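Local coordinates for protein cryptic loci regulator 2 (Schizosaccharomyces pombe 972h-, PDB 5IKJ) that promotes heterochromatic transcriptional silencing upstream of histone deacetylases, and is required for nucleosome positioning there and for silencing by the SHREC repressor complex, at residues A259-R264 with Y288-K293; S298-D303 with D529-E534. All coordinates share one frame; numbering follows the deposited sequence.

Interaction 1: A259-R264 with Y288-K293; sequences AIIVAR and YQYHCK
H291 O is gripped by two backbone N-H groups, V262 N at 3.1 Å and A263 N at 3.3 Å. Both donors lie in the plane of that carbonyl. Two consecutive residues thus face one residue across the sheet, which defines a classic beta bulge. It sits in an otherwise regular antiparallel pairing: I261 with C292 and R264 with Y290 are non-hydrogen-bonded pairs, while I260 with K293 and A263 with H291 are hydrogen-bonded pairs. H291 N returns a bond to A263 O at 3.1 Å. I260 and K293 exchange two more backbone bonds. The bulge points V262 toward the partner strand, where CG2 meets K293 CB at 3.6 Å. On the face that carries I261 and C292, CD1 of I261 lies 3.8 Å from SG of C292.

The side chain of R264 runs over one face of the Y288 ring. CG of R264 takes the position between backbone N and carbonyl carbon (chi1 74°), and the chain then stays extended to NE. CD of R264 stands over the ring centre of Y288, 3.7 Å from the centroid, as a CH-pi contact. NE comes within 3.5 Å of Y288 CZ, and the guanidinium and ring planes differ by only 9°. The far end of R264 is held elsewhere: NH2 forms a salt bridge with D234, and NH1 bonds to Y242 O. A leucine in place of Y288 would probably leave the R264 side chain without its flat support and more able to shift. The buried charge is therefore likely to depend on two things at once, an aromatic surface along the arginine's length and acidic and carbonyl partners at its tip.

Interaction 2: S298-D303 with D529-E534; sequences SRYYFD and DDDFYE
Y300 CG lies anti to its carbonyl carbon (chi1 -52°), on a CB that already points toward segment 529-534, while F532 CG is anti to its backbone N (chi1 -175°). These turns bring the two side chains together obliquely. The edge of F532 faces the ring of Y300 in a T-shaped pair, with centroids 4.9 Å apart and planes at 68°. CD2 of F532 does the touching: it lies over one face of Y300, offset toward the rim, and comes 3.5 Å from CG of Y300. Further out on the ring, Y300 CE2 meets F532 CA at 3.4 Å.

The Y300 hydroxyl works in both directions. It donates to D531 OD1 at 2.8 Å, meeting that oxygen on its syn side, and it accepts from D529 N at 3.2 Å. D531 OD1 also takes a weak bond from F532 N. The tyrosine thus ties strand 300-304 to the chain at D529 and D531, where helix 531-540 is entered. Y300 and F302 belong to strand 300-304, an outermost strand of a five-stranded antiparallel sheet within this chain. Helix 531-540 packs beside it, and Y300, F302 and F532 form an aromatic cluster at the join.

F302 approaches F532 from a different direction. Its CE2 sits over the centre of the F532 ring, 3.8 Å above the plane, and the two side chains slide past each other in opposite directions. The same CE2 is 3.4 Å from F532 O, which lies at the edge of the F302 ring. F302 also reaches Y535, L536 and E539 further along the helix, while F532 touches H291 on the adjacent strand 288-294 and V262 on strand 255-266 beyond it.

In the fold
Interactions 1 and 2 meet at one antiparallel sheet, their centres about 9 Å apart: interaction 1 lies within it, and interaction 2 joins its strand 300-304 to helix 531-540. Interaction 1 joins strands 255-266 and 288-294. The next strand, 300-304, pairs with 288-294 and supplies one half of interaction 2. The contacts come in series along the chain, but the helical half of interaction 2 arrives more than 220 residues later. Q289 NE2 with D303 OD1 and C292 N with Y301 O are probable hydrogen bonds between the two. F532 and Y533 also pack on C292 and V262. Helix 531-540, near the C-terminal end of the chain, is thereby packed against a sheet built from much earlier sequence.

Interaction 1: A259-R264 with Y288-K293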
loop_
_atom_site.group_PDB
_atom_site.type_symbol
_atom_site.label_atom_id
_atom_site.label_comp_id
_atom_site.label_asym_id
_atom_site.label_seq_id
_atom_site.Cartn_x
_atom_site.Cartn_y
_atom_site.Cartn_z
ATOM N N ALA A 259 -13.520 16.454 11.146
ATOM C CA ALA A 259 -13.062 16.382 9.768
ATOM C C ALA A 259 -12.708 14.945 9.421
ATOM O O ALA A 259 -12.570 14.085 10.296
ATOM C CB ALA A 259 -11.856 17.298 9.537
ATOM N N ILE A 260 -12.565 14.696 8.121
ATOM C CA ILE A 260 -12.112 13.411 7.606
ATOM C C ILE A 260 -10.942 13.670 6.670
ATOM O O ILE A 260 -10.996 14.579 5.834
ATOM C CB ILE A 260 -13.233 12.647 6.876
ATOM C CG1 ILE A 260 -12.729 11.272 6.427
ATOM C CG2 ILE A 260 -13.743 13.440 5.677
ATOM C CD1 ILE A 260 -13.831 10.259 6.223
ATOM N N ILE A 261 -9.880 12.883 6.818
ATOM C CA ILE A 261 -8.741 12.995 5.916
ATOM C C ILE A 261 -9.172 12.507 4.536
ATOM O O ILE A 261 -9.568 11.352 4.368
ATOM C CB ILE A 261 -7.542 12.191 6.439
ATOM C CG1 ILE A 261 -7.225 12.548 7.896
ATOM C CG2 ILE A 261 -6.313 12.416 5.550
ATOM C CD1 ILE A 261 -6.672 13.952 8.109
ATOM N N VAL A 262 -9.124 13.401 3.550
ATOM C CA VAL A 262 -9.425 13.055 2.164
ATOM C C VAL A 262 -8.165 12.792 1.343
ATOM O O VAL A 262 -8.179 11.950 0.447
ATOM C CB VAL A 262 -10.272 14.173 1.526
ATOM C CG1 VAL A 262 -10.618 13.814 0.085
ATOM C CG2 VAL A 262 -11.525 14.425 2.346
ATOM N N ALA A 263 -7.080 13.511 1.604
ATOM C CA ALA A 263 -5.873 13.428 0.792
ATOM C C ALA A 263 -4.710 13.883 1.657
ATOM O O ALA A 263 -4.896 14.425 2.748
ATOM C CB ALA A 263 -5.988 14.279 -0.480
ATOM N N ARG A 264 -3.506 13.644 1.158
ATOM C CA ARG A 264 -2.291 14.019 1.862
ATOM C C ARG A 264 -1.149 13.900 0.870
ATOM O O ARG A 264 -1.233 13.133 -0.092
ATOM C CB ARG A 264 -2.039 13.123 3.085
ATOM C CG ARG A 264 -1.563 11.732 2.718
ATOM C CD ARG A 264 -1.717 10.745 3.854
ATOM N NE ARG A 264 -1.247 9.420 3.460
ATOM C CZ ARG A 264 -1.230 8.358 4.259
ATOM N NH1 ARG A 264 -1.656 8.455 5.510
ATOM N NH2 ARG A 264 -0.786 7.197 3.805
ATOM N N TYR A 288 3.582 14.915 6.191
ATOM C CA TYR A 288 2.455 15.153 5.304
ATOM C C TYR A 288 1.861 16.541 5.496
ATOM O O TYR A 288 1.844 17.085 6.604
ATOM C CB TYR A 288 1.340 14.124 5.547
ATOM C CG TYR A 288 1.625 12.730 5.043
ATOM C CD1 TYR A 288 2.016 12.509 3.730
ATOM C CD2 TYR A 288 1.489 11.632 5.881
ATOM C CE1 TYR A 288 2.270 11.231 3.268
ATOM C CE2 TYR A 288 1.739 10.354 5.431
ATOM C CZ TYR A 288 2.129 10.156 4.124
ATOM O OH TYR A 288 2.379 8.881 3.676
ATOM N N GLN A 289 1.372 17.103 4.394
ATOM C CA GLN A 289 0.266 18.045 4.442
ATOM C C GLN A 289 -1.023 17.243 4.386
ATOM O O GLN A 289 -1.140 16.300 3.600
ATOM C CB GLN A 289 0.289 19.033 3.273
ATOM C CG GLN A 289 1.618 19.693 2.973
ATOM C CD GLN A 289 1.497 20.717 1.856
ATOM O OE1 GLN A 289 2.047 20.538 0.768
ATOM N NE2 GLN A 289 0.764 21.794 2.118
ATOM N N TYR A 290 -1.988 17.609 5.222
ATOM C CA TYR A 290 -3.289 16.959 5.225
ATOM C C TYR A 290 -4.337 17.902 4.650
ATOM O O TYR A 290 -4.313 19.109 4.911
ATOM C CB TYR A 290 -3.688 16.519 6.635
ATOM C CG TYR A 290 -2.702 15.563 7.264
ATOM C CD1 TYR A 290 -2.642 14.233 6.866
ATOM C CD2 TYR A 290 -1.830 15.991 8.255
ATOM C CE1 TYR A 290 -1.738 13.357 7.439
ATOM C CE2 TYR A 290 -0.925 15.125 8.834
ATOM C CZ TYR A 290 -0.882 13.809 8.423
ATOM O OH TYR A 290 0.019 12.946 8.999
ATOM N N HIS A 291 -5.247 17.340 3.860
ATOM C CA HIS A 291 -6.333 18.086 3.240
ATOM C C HIS A 291 -7.631 17.395 3.614
ATOM O O HIS A 291 -7.832 16.223 3.275
ATOM C CB HIS A 291 -6.153 18.151 1.724
ATOM C CG HIS A 291 -4.733 18.360 1.305
ATOM N ND1 HIS A 291 -4.114 19.591 1.357
ATOM C CD2 HIS A 291 -3.803 17.491 0.845
ATOM C CE1 HIS A 291 -2.868 19.473 0.939
ATOM N NE2 HIS A 291 -2.653 18.209 0.621
ATOM N N CYS A 292 -8.502 18.110 4.312
ATOM C CA CYS A 292 -9.611 17.494 5.017
ATOM C C CYS A 292 -10.947 17.999 4.491
ATOM O O CYS A 292 -11.025 18.937 3.692
ATOM C CB CYS A 292 -9.504 17.764 6.521
ATOM S SG CYS A 292 -7.877 17.389 7.197
ATOM N N LYS A 293 -12.003 17.340 4.961
ATOM C CA LYS A 293 -13.383 17.692 4.656
ATOM C C LYS A 293 -14.146 17.714 5.969
ATOM O O LYS A 293 -14.252 16.682 6.639
ATOM C CB LYS A 293 -14.004 16.682 3.681
ATOM C CG LYS A 293 -15.531 16.713 3.582
ATOM C CD LYS A 293 -16.041 18.011 2.981
ATOM C CE LYS A 293 -17.531 17.927 2.673
ATOM N NZ LYS A 293 -18.334 17.528 3.862
#

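Interaction 2: S298-D303 with D529-E534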
loop_
_atom_site.group_PDB
_atom_site.type_symbol
_atom_site.label_atom_id
_atom_site.label_comp_id
_atom_site.label_asym_id
_atom_site.label_seq_id
_atom_site.Cartn_x
_atom_site.Cartn_y
_atom_site.Cartn_z
ATOM N N SER A 298 -19.938 21.638 4.295
ATOM C CA SER A 298 -19.369 21.550 2.958
ATOM C C SER A 298 -17.973 22.154 2.887
ATOM O O SER A 298 -17.429 22.308 1.788
ATOM C CB SER A 298 -20.285 22.244 1.948
ATOM O OG SER A 298 -20.334 23.642 2.175
ATOM N N ARG A 299 -17.378 22.486 4.030
ATOM C CA ARG A 299 -16.123 23.224 4.053
ATOM C C ARG A 299 -14.937 22.300 3.812
ATOM O O ARG A 299 -14.832 21.232 4.423
ATOM C CB ARG A 299 -15.957 23.944 5.392
ATOM C CG ARG A 299 -16.691 25.271 5.483
ATOM C CD ARG A 299 -16.094 26.296 4.530
ATOM N NE ARG A 299 -17.110 26.919 3.688
ATOM C CZ ARG A 299 -16.844 27.701 2.645
ATOM N NH1 ARG A 299 -15.588 27.958 2.303
ATOM N NH2 ARG A 299 -17.837 28.223 1.940
ATOM N N TYR A 300 -14.047 22.717 2.917
ATOM C CA TYR A 300 -12.750 22.085 2.754
ATOM C C TYR A 300 -11.722 22.835 3.593
ATOM O O TYR A 300 -11.833 24.047 3.803
ATOM C CB TYR A 300 -12.310 22.087 1.287
ATOM C CG TYR A 300 -13.310 21.527 0.295
ATOM C CD1 TYR A 300 -14.403 20.774 0.710
ATOM C CD2 TYR A 300 -13.150 21.750 -1.068
ATOM C CE1 TYR A 300 -15.309 20.265 -0.207
ATOM C CE2 TYR A 300 -14.046 21.244 -1.988
ATOM C CZ TYR A 300 -15.123 20.503 -1.554
ATOM O OH TYR A 300 -16.018 20.000 -2.471
ATOM N N TYR A 301 -10.715 22.106 4.073
ATOM C CA TYR A 301 -9.607 22.714 4.811
ATOM C C TYR A 301 -8.317 22.075 4.306
ATOM O O TYR A 301 -8.012 20.926 4.638
ATOM C CB TYR A 301 -9.772 22.544 6.317
ATOM C CG TYR A 301 -10.791 23.487 6.920
ATOM C CD1 TYR A 301 -10.603 24.864 6.870
ATOM C CD2 TYR A 301 -11.934 23.004 7.543
ATOM C CE1 TYR A 301 -11.526 25.732 7.416
ATOM C CE2 TYR A 301 -12.864 23.867 8.094
ATOM C CZ TYR A 301 -12.654 25.229 8.028
ATOM O OH TYR A 301 -13.574 26.093 8.574
ATOM N N PHE A 302 -7.571 22.823 3.502
ATOM C CA PHE A 302 -6.352 22.327 2.887
ATOM C C PHE A 302 -5.129 22.718 3.711
ATOM O O PHE A 302 -5.172 23.619 4.551
ATOM C CB PHE A 302 -6.213 22.872 1.466
ATOM C CG PHE A 302 -7.398 22.590 0.588
ATOM C CD1 PHE A 302 -8.518 23.404 0.630
ATOM C CD2 PHE A 302 -7.388 21.516 -0.287
ATOM C CE1 PHE A 302 -9.608 23.149 -0.178
ATOM C CE2 PHE A 302 -8.477 21.255 -1.098
ATOM C CZ PHE A 302 -9.588 22.074 -1.043
ATOM N N ASP A 303 -4.025 22.019 3.453
ATOM C CA ASP A 303 -2.725 22.338 4.042
ATOM C C ASP A 303 -2.803 22.349 5.570
ATOM O O ASP A 303 -2.480 23.338 6.232
ATOM C CB ASP A 303 -2.206 23.677 3.506
ATOM C CG ASP A 303 -0.837 24.035 4.053
ATOM O OD1 ASP A 303 -0.018 23.115 4.261
ATOM O OD2 ASP A 303 -0.584 25.236 4.279
ATOM N N ASP A 529 -16.521 17.040 -3.461
ATOM C CA ASP A 529 -16.843 17.160 -4.875
ATOM C C ASP A 529 -15.561 17.359 -5.678
ATOM O O ASP A 529 -14.485 17.604 -5.128
ATOM C CB ASP A 529 -17.818 18.318 -5.110
ATOM C CG ASP A 529 -19.107 18.163 -4.326
ATOM O OD1 ASP A 529 -19.074 17.548 -3.239
ATOM O OD2 ASP A 529 -20.153 18.658 -4.796
ATOM N N ASP A 530 -15.688 17.255 -7.002
ATOM C CA ASP A 530 -14.511 17.297 -7.865
ATOM C C ASP A 530 -13.729 18.598 -7.736
ATOM O O ASP A 530 -12.535 18.621 -8.055
ATOM C CB ASP A 530 -14.917 17.082 -9.325
ATOM C CG ASP A 530 -15.023 15.614 -9.695
ATOM O OD1 ASP A 530 -14.349 14.783 -9.049
ATOM O OD2 ASP A 530 -15.775 15.290 -10.637
ATOM N N ASP A 531 -14.365 19.682 -7.285
ATOM C CA ASP A 531 -13.640 20.939 -7.126
ATOM C C ASP A 531 -12.543 20.818 -6.076
ATOM O O ASP A 531 -11.502 21.479 -6.188
ATOM C CB ASP A 531 -14.608 22.060 -6.750
ATOM C CG ASP A 531 -15.360 21.770 -5.469
ATOM O OD1 ASP A 531 -15.552 20.578 -5.155
ATOM O OD2 ASP A 531 -15.756 22.732 -4.776
ATOM N N PHE A 532 -12.762 19.989 -5.052
ATOM C CA PHE A 532 -11.751 19.732 -4.031
ATOM C C PHE A 532 -10.370 19.533 -4.639
ATOM O O PHE A 532 -9.385 20.128 -4.191
ATOM C CB PHE A 532 -12.160 18.498 -3.224
ATOM C CG PHE A 532 -11.254 18.196 -2.062
ATOM C CD1 PHE A 532 -10.132 17.400 -2.226
ATOM C CD2 PHE A 532 -11.538 18.694 -0.801
ATOM C CE1 PHE A 532 -9.305 17.117 -1.157
ATOM C CE2 PHE A 532 -10.714 18.412 0.271
ATOM C CZ PHE A 532 -9.597 17.623 0.093
ATOM N N TYR A 533 -10.285 18.692 -5.670
ATOM C CA TYR A 533 -8.999 18.340 -6.251
ATOM C C TYR A 533 -8.456 19.424 -7.172
ATOM O O TYR A 533 -7.239 19.486 -7.381
ATOM C CB TYR A 533 -9.132 17.007 -6.989
ATOM C CG TYR A 533 -9.586 15.899 -6.070
ATOM C CD1 TYR A 533 -8.670 15.180 -5.314
ATOM C CD2 TYR A 533 -10.932 15.594 -5.933
ATOM C CE1 TYR A 533 -9.082 14.176 -4.460
ATOM C CE2 TYR A 533 -11.354 14.593 -5.082
ATOM C CZ TYR A 533 -10.424 13.887 -4.347
ATOM O OH TYR A 533 -10.839 12.888 -3.499
ATOM N N GLU A 534 -9.320 20.337 -7.597
ATOM C CA GLU A 534 -8.888 21.487 -8.365
ATOM C C GLU A 534 -8.200 22.395 -7.340
ATOM O O GLU A 534 -7.053 22.776 -7.518
ATOM C CB GLU A 534 -10.068 22.191 -9.025
ATOM C CG GLU A 534 -9.696 23.493 -9.711
ATOM C CD GLU A 534 -10.598 23.830 -10.880
ATOM O OE1 GLU A 534 -11.761 23.386 -10.892
ATOM O OE2 GLU A 534 -10.137 24.545 -11.789
#